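Long-range contacts in SusD homolog (Bacteroides thetaiotaomicron, PDB 4MRU), which probably binds mucin O-glycans at the cell surface as a SusD-like outer-membrane lipoprotein with a TPR-like helical framework: residues 59-64 and 292-297; 300-305 and 385-390. All blocks are in the same frame, centred on the assembly; numbering follows the deposited sequence.

How the contacts relate
From the N terminus, strand 58-60 and the loop after it come first, and contact 1 joins residues 59-64 to 292-297, closing an excursion of 227 residues, about half of them helical. Contact 2 follows in series: 300-305, only a few residues further on, meets 385-390 and closes a shorter loop of 79 residues, so the two neither nest nor cross. Their centres lie about 8 Å apart, contact 1 buried and contact 2 at the surface. Two bonds probably join them, Thr63 OG1 to Asp304 OD1 and Arg295 NH1 to Tyr388 O. Together they tie strand 58-60, the 291-303 connection, the start of helix 304-309 and the loop preceding helix 408-423.

Contact 1: residues 59-64 and 292-297; sequences GETRTG and YGMRIG. With EDO (1,2-ethanediol), chain K.
Gly59, in the short strand 58-60, lies with its CA 5.3 Å from the CA of Ile296. A side chain here would run into the selenium of Met294, modelled as selenomethionine, so glycine leaves the place to that side chain. Met294 carries the contact: its CG stands anti to the backbone N (chi1 -177°), and after an extended middle the chain bends at chi3 (-47°), laying CE 3.7 Å from Gly59 O. Beyond Gly59, the carbonyl of Glu60 meets the same side chain, its O 3.3 Å from Met294 SE. The Glu60 carboxylate is held by Ser70 through OE1, and a water that gives OE1 a weak bond also accepts from Gly297 N at 3.0 Å, a polar bridge between the segments. Glu60 N is buried without a partner. At Thr61 the chain leaves the strand; CG2, beside the backbone N, meets Met294 CE at 4.0 Å, the two side chains crossing at about a right angle, while OG1 is turned aside to Lys256 O. Arg295 points away from this packing, and its NH1 donates in the guanidinium plane to O2 of a 1,2-ethanediol, probably from the crystallisation liquor, 3.0 Å from NH1. Backbone bonds fix both segments to strand 258-260: Gly59 pairs with Arg259 in the two-stranded antiparallel sheet, and Met294 bonds to Val260. Helix 304-309 packs against Thr61 through Met307 and Ile308, and helix 40-54 supplies Ser53 beside Glu60 and Ile296.

Contact 2: residues 300-305 and 385-390; sequences SPFSDD and LGSYST. With EDO (1,2-ethanediol), chain K.
A loop that runs into helix 304-309 at Asp304 and an irregular segment, 385-390, face each other at a distance, the CA atoms of Ser300 and Ser387 8.1 Å apart and those of Phe302 and Leu385 8.9 Å apart, with no hydrogen bond between them, so side chains make the junction. The 300-305 side is shaped by an ST turn, in which Ser300 OG accepts from Phe302 N (3.0 Å, 161°). Phe302 then points toward the other segment, its CG anti to the carbonyl carbon and beside the backbone N (chi1 -64°), with Pro301 CG over the centre of one face of the ring. Ser387 OG comes at the ring edge, near its plane, and lies 3.1 Å from Phe302 CE2. Leu385 slides past the ring in the opposite direction, its CB 3.9 Å from Phe302 CE2 and its CD1 4.0 Å from Phe302 CD2. An alanine in place of Phe302 would remove the ring and would probably loosen the packing against Leu385 and Ser387, as well as that of Pro301. Tyr388 adds a second point of touch: its OH reaches tip to tip toward Pro301, 3.8 Å from Pro301 CD, and sits 3.5 Å from Ser300 CA, while Ser387 CB lies over one face of its ring, toward the rim. The 385-390 loop is itself gathered round Asp383, whose OD2 accepts from the backbone N of both Ser387 and Tyr388. O2 of the 1,2-ethanediol bonds weakly to Ser389 O. Ser303 is the N-cap of helix 304-309, its OG bonded to Asp306 N. From that helix Met307 touches Ser300, Phe302 and Leu385, so this surface contact fastens the loop ahead of helix 408-423 against the start of helix 304-309.

Contact 1: residues 59-64 and 292-297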
ATOM      1  N   GLY A  59       6.412 -11.582   7.699  1.00 22.63           N
ATOM      2  CA  GLY A  59       7.832 -11.733   7.986  1.00 23.52           C
ATOM      3  C   GLY A  59       8.419 -12.880   7.119  1.00 22.84           C
ATOM      4  O   GLY A  59       7.693 -13.722   6.566  1.00 21.19           O
ATOM      5  N   GLU A  60       9.732 -12.890   7.078  1.00 23.79           N
ATOM      6  CA  GLU A  60      10.500 -13.761   6.230  1.00 21.93           C
ATOM      7  C   GLU A  60      10.801 -15.023   7.038  1.00 23.67           C
ATOM      8  O   GLU A  60      11.154 -14.984   8.210  1.00 26.59           O
ATOM      9  CB  GLU A  60      11.782 -13.051   5.755  1.00 24.24           C
ATOM     10  CG  GLU A  60      11.608 -11.641   5.151  1.00 27.28           C
ATOM     11  CD  GLU A  60      12.031 -10.509   6.062  1.00 32.18           C
ATOM     12  OE1 GLU A  60      11.900 -10.666   7.286  1.00 33.96           O
ATOM     13  OE2 GLU A  60      12.463  -9.448   5.540  1.00 33.51           O
ATOM     14  N   THR A  61      10.645 -16.160   6.402  1.00 22.12           N
ATOM     15  CA  THR A  61      10.875 -17.451   7.048  1.00 21.28           C
ATOM     16  C   THR A  61      12.284 -17.933   6.961  1.00 22.07           C
ATOM     17  O   THR A  61      12.667 -18.880   7.665  1.00 25.20           O
ATOM     18  CB  THR A  61      10.037 -18.555   6.354  1.00 22.92           C
ATOM     19  OG1 THR A  61      10.398 -18.608   4.962  1.00 19.91           O
ATOM     20  CG2 THR A  61       8.585 -18.282   6.504  1.00 20.01           C
ATOM     21  N   ARG A  62      13.104 -17.276   6.137  1.00 21.35           N
ATOM     22  CA  ARG A  62      14.440 -17.804   5.870  1.00 20.56           C
ATOM     23  C   ARG A  62      15.461 -17.292   6.881  1.00 21.34           C
ATOM     24  O   ARG A  62      15.923 -16.159   6.781  1.00 21.55           O
ATOM     25  CB  ARG A  62      14.881 -17.486   4.432  1.00 21.05           C
ATOM     26  CG  ARG A  62      13.945 -18.123   3.391  1.00 20.99           C
ATOM     27  CD  ARG A  62      13.926 -19.651   3.515  1.00 22.24           C
ATOM     28  NE  ARG A  62      12.883 -20.252   2.694  1.00 23.83           N
ATOM     29  CZ  ARG A  62      12.550 -21.534   2.709  1.00 24.21           C
ATOM     30  NH1 ARG A  62      13.195 -22.396   3.514  1.00 21.35           N
ATOM     31  NH2 ARG A  62      11.567 -21.955   1.899  1.00 26.39           N
ATOM     32  N   THR A  63      15.830 -18.180   7.814  1.00 22.32           N
ATOM     33  CA  THR A  63      16.664 -17.826   8.993  1.00 22.45           C
ATOM     34  C   THR A  63      18.093 -17.545   8.612  1.00 25.14           C
ATOM     35  O   THR A  63      18.827 -16.894   9.371  1.00 27.97           O
ATOM     36  CB  THR A  63      16.632 -18.935  10.060  1.00 22.79           C
ATOM     37  OG1 THR A  63      17.062 -20.188   9.479  1.00 24.32           O
ATOM     38  CG2 THR A  63      15.223 -19.059  10.595  1.00 23.15           C
ATOM     39  N   GLY A  64      18.495 -17.991   7.433  1.00 26.33           N
ATOM     40  CA  GLY A  64      19.819 -17.671   6.924  1.00 28.54           C
ATOM     41  C   GLY A  64      19.961 -16.252   6.417  1.00 28.33           C
ATOM     42  O   GLY A  64      21.070 -15.787   6.210  1.00 30.32           O
ATOM     43  N   TYR A 292      -1.675 -17.743  13.987  1.00 21.28           N
ATOM     44  CA  TYR A 292      -0.419 -17.400  14.655  1.00 18.93           C
ATOM     45  C   TYR A 292       0.442 -16.547  13.735  1.00 20.51           C
ATOM     46  O   TYR A 292       0.523 -16.794  12.514  1.00 18.16           O
ATOM     47  CB  TYR A 292       0.334 -18.662  15.026  1.00 22.26           C
ATOM     48  CG  TYR A 292      -0.358 -19.552  16.019  1.00 24.46           C
ATOM     49  CD1 TYR A 292      -1.219 -20.550  15.585  1.00 24.79           C
ATOM     50  CD2 TYR A 292      -0.155 -19.410  17.402  1.00 27.84           C
ATOM     51  CE1 TYR A 292      -1.871 -21.364  16.478  1.00 26.40           C
ATOM     52  CE2 TYR A 292      -0.785 -20.272  18.316  1.00 27.24           C
ATOM     53  CZ  TYR A 292      -1.629 -21.250  17.843  1.00 26.21           C
ATOM     54  OH  TYR A 292      -2.337 -22.095  18.685  1.00 27.19           O
ATOM     55  N   GLY A 293       1.083 -15.549  14.323  1.00 18.78           N
ATOM     56  CA  GLY A 293       1.908 -14.610  13.589  1.00 21.79           C
ATOM     57  C   GLY A 293       3.323 -14.634  14.078  1.00 22.52           C
ATOM     58  O   GLY A 293       3.565 -14.977  15.235  1.00 19.80           O
HETATM   59  N   MSE A 294       4.243 -14.311  13.163  1.00 19.12           N
HETATM   60  CA  MSE A 294       5.667 -14.278  13.445  0.50 21.17           C
HETATM   61  C   MSE A 294       6.093 -12.854  13.761  1.00 19.92           C
HETATM   62  O   MSE A 294       5.689 -11.906  13.095  1.00 20.90           O
HETATM   63  CB  MSE A 294       6.402 -14.812  12.203  0.50 23.29           C
HETATM   64  CG  MSE A 294       7.921 -14.919  12.335  0.50 32.59           C
HETATM   65 SE   MSE A 294       8.802 -14.706  10.553  0.38 40.96          SE
HETATM   66  CE  MSE A 294       7.666 -15.903   9.523  0.50 42.85           C
ATOM     67  N   ARG A 295       6.934 -12.699  14.762  1.00 19.59           N
ATOM     68  CA  ARG A 295       7.474 -11.381  15.091  1.00 17.97           C
ATOM     69  C   ARG A 295       8.271 -10.856  13.913  1.00 19.29           C
ATOM     70  O   ARG A 295       9.119 -11.543  13.391  1.00 19.24           O
ATOM     71  CB  ARG A 295       8.341 -11.423  16.337  1.00 18.50           C
ATOM     72  CG  ARG A 295       8.791 -10.055  16.872  1.00 16.94           C
ATOM     73  CD  ARG A 295       7.659  -9.299  17.576  1.00 18.76           C
ATOM     74  NE  ARG A 295       8.168  -8.052  18.036  1.00 20.07           N
ATOM     75  CZ  ARG A 295       8.738  -7.868  19.215  1.00 20.30           C
ATOM     76  NH1 ARG A 295       8.828  -8.873  20.123  1.00 21.14           N
ATOM     77  NH2 ARG A 295       9.226  -6.676  19.499  1.00 22.06           N
ATOM     78  N   ILE A 296       8.008  -9.626  13.510  1.00 17.95           N
ATOM     79  CA  ILE A 296       8.762  -9.009  12.406  1.00 19.91           C
ATOM     80  C   ILE A 296      10.002  -8.280  12.921  1.00 17.58           C
ATOM     81  O   ILE A 296       9.907  -7.507  13.852  1.00 18.48           O
ATOM     82  CB  ILE A 296       7.877  -8.033  11.609  1.00 19.20           C
ATOM     83  CG1 ILE A 296       6.756  -8.823  10.954  1.00 22.06           C
ATOM     84  CG2 ILE A 296       8.692  -7.260  10.566  1.00 22.08           C
ATOM     85  CD1 ILE A 296       5.650  -7.971  10.411  1.00 20.27           C
ATOM     86  N   GLY A 297      11.135  -8.545  12.283  1.00 17.64           N
ATOM     87  CA  GLY A 297      12.422  -7.962  12.681  1.00 16.95           C
ATOM     88  C   GLY A 297      13.225  -8.735  13.721  1.00 19.07           C
ATOM     89  O   GLY A 297      13.560  -8.211  14.790  1.00 20.84           O
TER
HETATM   90  C1  EDO K 609      12.739  -8.905  22.467  1.00 32.39           C
HETATM   91  O1  EDO K 609      12.473  -7.546  22.944  1.00 24.11           O
HETATM   92  C2  EDO K 609      11.589  -9.934  22.602  1.00 29.87           C
HETATM   93  O2  EDO K 609      10.254  -9.364  22.748  1.00 28.99           O
HETATM   94  O   HOH W   1      12.441 -10.661  10.626  1.00 29.58           O

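Contact 2: residues 300-305 and 385-390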
ATOM      1  N   SER A 300      15.772 -15.458  13.913  1.00 20.30           N
ATOM      2  CA  SER A 300      15.367 -16.629  14.674  1.00 21.46           C
ATOM      3  C   SER A 300      16.503 -17.636  14.806  1.00 22.60           C
ATOM      4  O   SER A 300      17.209 -17.879  13.838  1.00 23.36           O
ATOM      5  CB  SER A 300      14.185 -17.341  14.001  1.00 26.88           C
ATOM      6  OG  SER A 300      13.836 -18.548  14.687  1.00 26.47           O
ATOM      7  N   PRO A 301      16.629 -18.293  15.976  1.00 23.40           N
ATOM      8  CA  PRO A 301      17.580 -19.426  16.125  1.00 25.69           C
ATOM      9  C   PRO A 301      17.014 -20.741  15.676  1.00 23.80           C
ATOM     10  O   PRO A 301      17.690 -21.748  15.739  1.00 23.49           O
ATOM     11  CB  PRO A 301      17.806 -19.482  17.637  1.00 26.82           C
ATOM     12  CG  PRO A 301      16.493 -19.020  18.205  1.00 27.19           C
ATOM     13  CD  PRO A 301      15.905 -18.018  17.233  1.00 23.83           C
ATOM     14  N   PHE A 302      15.764 -20.768  15.240  1.00 26.85           N
ATOM     15  CA  PHE A 302      15.142 -22.017  14.801  1.00 24.50           C
ATOM     16  C   PHE A 302      15.353 -22.285  13.303  1.00 30.09           C
ATOM     17  O   PHE A 302      16.029 -21.500  12.613  1.00 28.45           O
ATOM     18  CB  PHE A 302      13.670 -21.958  15.200  1.00 25.68           C
ATOM     19  CG  PHE A 302      13.477 -21.910  16.691  1.00 29.76           C
ATOM     20  CD1 PHE A 302      14.044 -22.881  17.513  1.00 34.81           C
ATOM     21  CD2 PHE A 302      12.818 -20.857  17.283  1.00 34.30           C
ATOM     22  CE1 PHE A 302      13.906 -22.817  18.892  1.00 40.52           C
ATOM     23  CE2 PHE A 302      12.667 -20.791  18.653  1.00 34.22           C
ATOM     24  CZ  PHE A 302      13.196 -21.775  19.461  1.00 33.18           C
ATOM     25  N   SER A 303      14.789 -23.401  12.815  1.00 24.97           N
ATOM     26  CA  SER A 303      14.940 -23.818  11.418  1.00 25.54           C
ATOM     27  C   SER A 303      13.940 -23.105  10.539  1.00 21.58           C
ATOM     28  O   SER A 303      12.942 -22.577  11.019  1.00 19.65           O
ATOM     29  CB  SER A 303      14.764 -25.336  11.277  1.00 24.82           C
ATOM     30  OG  SER A 303      13.392 -25.760  11.430  1.00 28.70           O
ATOM     31  N   ASP A 304      14.229 -23.040   9.247  1.00 22.91           N
ATOM     32  CA  ASP A 304      13.238 -22.546   8.280  1.00 22.12           C
ATOM     33  C   ASP A 304      11.915 -23.348   8.361  1.00 21.14           C
ATOM     34  O   ASP A 304      10.817 -22.760   8.305  1.00 20.38           O
ATOM     35  CB  ASP A 304      13.792 -22.599   6.860  1.00 26.22           C
ATOM     36  CG  ASP A 304      14.971 -21.672   6.645  1.00 24.22           C
ATOM     37  OD1 ASP A 304      15.422 -21.022   7.591  1.00 30.27           O
ATOM     38  OD2 ASP A 304      15.483 -21.613   5.504  1.00 27.76           O
ATOM     39  N   ASP A 305      12.000 -24.660   8.548  1.00 20.05           N
ATOM     40  CA  ASP A 305      10.794 -25.479   8.618  0.50 24.45           C
ATOM     41  C   ASP A 305       9.939 -25.084   9.816  1.00 23.80           C
ATOM     42  O   ASP A 305       8.722 -25.040   9.709  1.00 23.20           O
ATOM     43  CB  ASP A 305      11.124 -26.966   8.699  0.50 29.57           C
ATOM     44  CG  ASP A 305       9.909 -27.841   8.417  0.50 34.74           C
ATOM     45  OD1 ASP A 305       9.378 -27.787   7.279  0.50 37.73           O
ATOM     46  OD2 ASP A 305       9.470 -28.567   9.341  0.50 44.17           O
ATOM     47  N   LEU A 385       6.533 -20.272  19.504  1.00 25.59           N
ATOM     48  CA  LEU A 385       7.877 -20.853  19.737  1.00 23.27           C
ATOM     49  C   LEU A 385       8.594 -20.270  20.949  1.00 24.75           C
ATOM     50  O   LEU A 385       9.706 -20.673  21.275  1.00 22.40           O
ATOM     51  CB  LEU A 385       8.745 -20.727  18.466  1.00 24.60           C
ATOM     52  CG  LEU A 385       8.160 -21.477  17.266  1.00 25.65           C
ATOM     53  CD1 LEU A 385       9.073 -21.334  16.062  1.00 31.80           C
ATOM     54  CD2 LEU A 385       7.939 -22.955  17.559  1.00 32.73           C
ATOM     55  N   GLY A 386       7.965 -19.316  21.612  1.00 22.66           N
ATOM     56  CA  GLY A 386       8.447 -18.822  22.894  1.00 24.09           C
ATOM     57  C   GLY A 386       9.587 -17.794  22.865  1.00 26.58           C
ATOM     58  O   GLY A 386      10.086 -17.412  23.924  1.00 30.81           O
ATOM     59  N   SER A 387       9.980 -17.327  21.685  1.00 24.91           N
ATOM     60  CA  SER A 387      11.163 -16.469  21.570  1.00 26.20           C
ATOM     61  C   SER A 387      10.896 -14.965  21.609  1.00 22.66           C
ATOM     62  O   SER A 387      11.734 -14.234  22.110  1.00 20.85           O
ATOM     63  CB  SER A 387      11.892 -16.716  20.240  1.00 27.48           C
ATOM     64  OG  SER A 387      12.337 -18.032  20.129  1.00 32.16           O
ATOM     65  N   TYR A 388       9.811 -14.499  20.997  1.00 21.80           N
ATOM     66  CA  TYR A 388       9.634 -13.042  20.802  1.00 20.63           C
ATOM     67  C   TYR A 388       8.281 -12.502  21.329  1.00 22.36           C
ATOM     68  O   TYR A 388       7.748 -11.496  20.816  1.00 19.68           O
ATOM     69  CB  TYR A 388       9.824 -12.684  19.340  1.00 18.63           C
ATOM     70  CG  TYR A 388      11.148 -13.129  18.794  1.00 19.79           C
ATOM     71  CD1 TYR A 388      12.329 -12.524  19.210  1.00 19.45           C
ATOM     72  CD2 TYR A 388      11.239 -14.177  17.907  1.00 19.55           C
ATOM     73  CE1 TYR A 388      13.565 -12.960  18.744  1.00 20.23           C
ATOM     74  CE2 TYR A 388      12.460 -14.624  17.434  1.00 20.46           C
ATOM     75  CZ  TYR A 388      13.628 -13.995  17.843  1.00 20.75           C
ATOM     76  OH  TYR A 388      14.844 -14.413  17.366  1.00 18.59           O
ATOM     77  N   SER A 389       7.757 -13.157  22.359  1.00 20.53           N
ATOM     78  CA  SER A 389       6.498 -12.729  22.967  1.00 20.21           C
ATOM     79  C   SER A 389       6.615 -11.337  23.481  1.00 24.38           C
ATOM     80  O   SER A 389       7.673 -10.931  23.951  1.00 21.12           O
ATOM     81  CB  SER A 389       6.099 -13.649  24.104  1.00 22.01           C
ATOM     82  OG  SER A 389       5.822 -14.935  23.567  1.00 22.02           O
ATOM     83  N   THR A 390       5.524 -10.571  23.390  1.00 23.33           N
ATOM     84  CA  THR A 390       5.583  -9.205  23.884  1.00 23.04           C
ATOM     85  C   THR A 390       4.173  -8.684  24.154  1.00 25.62           C
ATOM     86  O   THR A 390       3.170  -9.354  23.838  1.00 23.26           O
ATOM     87  CB  THR A 390       6.387  -8.283  22.888  1.00 25.52           C
ATOM     88  OG1 THR A 390       6.808  -7.103  23.559  1.00 23.68           O
ATOM     89  CG2 THR A 390       5.588  -7.866  21.721  1.00 25.68           C
TER
HETATM   90  C1  EDO K 609      12.739  -8.905  22.467  1.00 32.39           C
HETATM   91  O1  EDO K 609      12.473  -7.546  22.944  1.00 24.11           O
HETATM   92  C2  EDO K 609      11.589  -9.934  22.602  1.00 29.87           C
HETATM   93  O2  EDO K 609      10.254  -9.364  22.748  1.00 28.99           O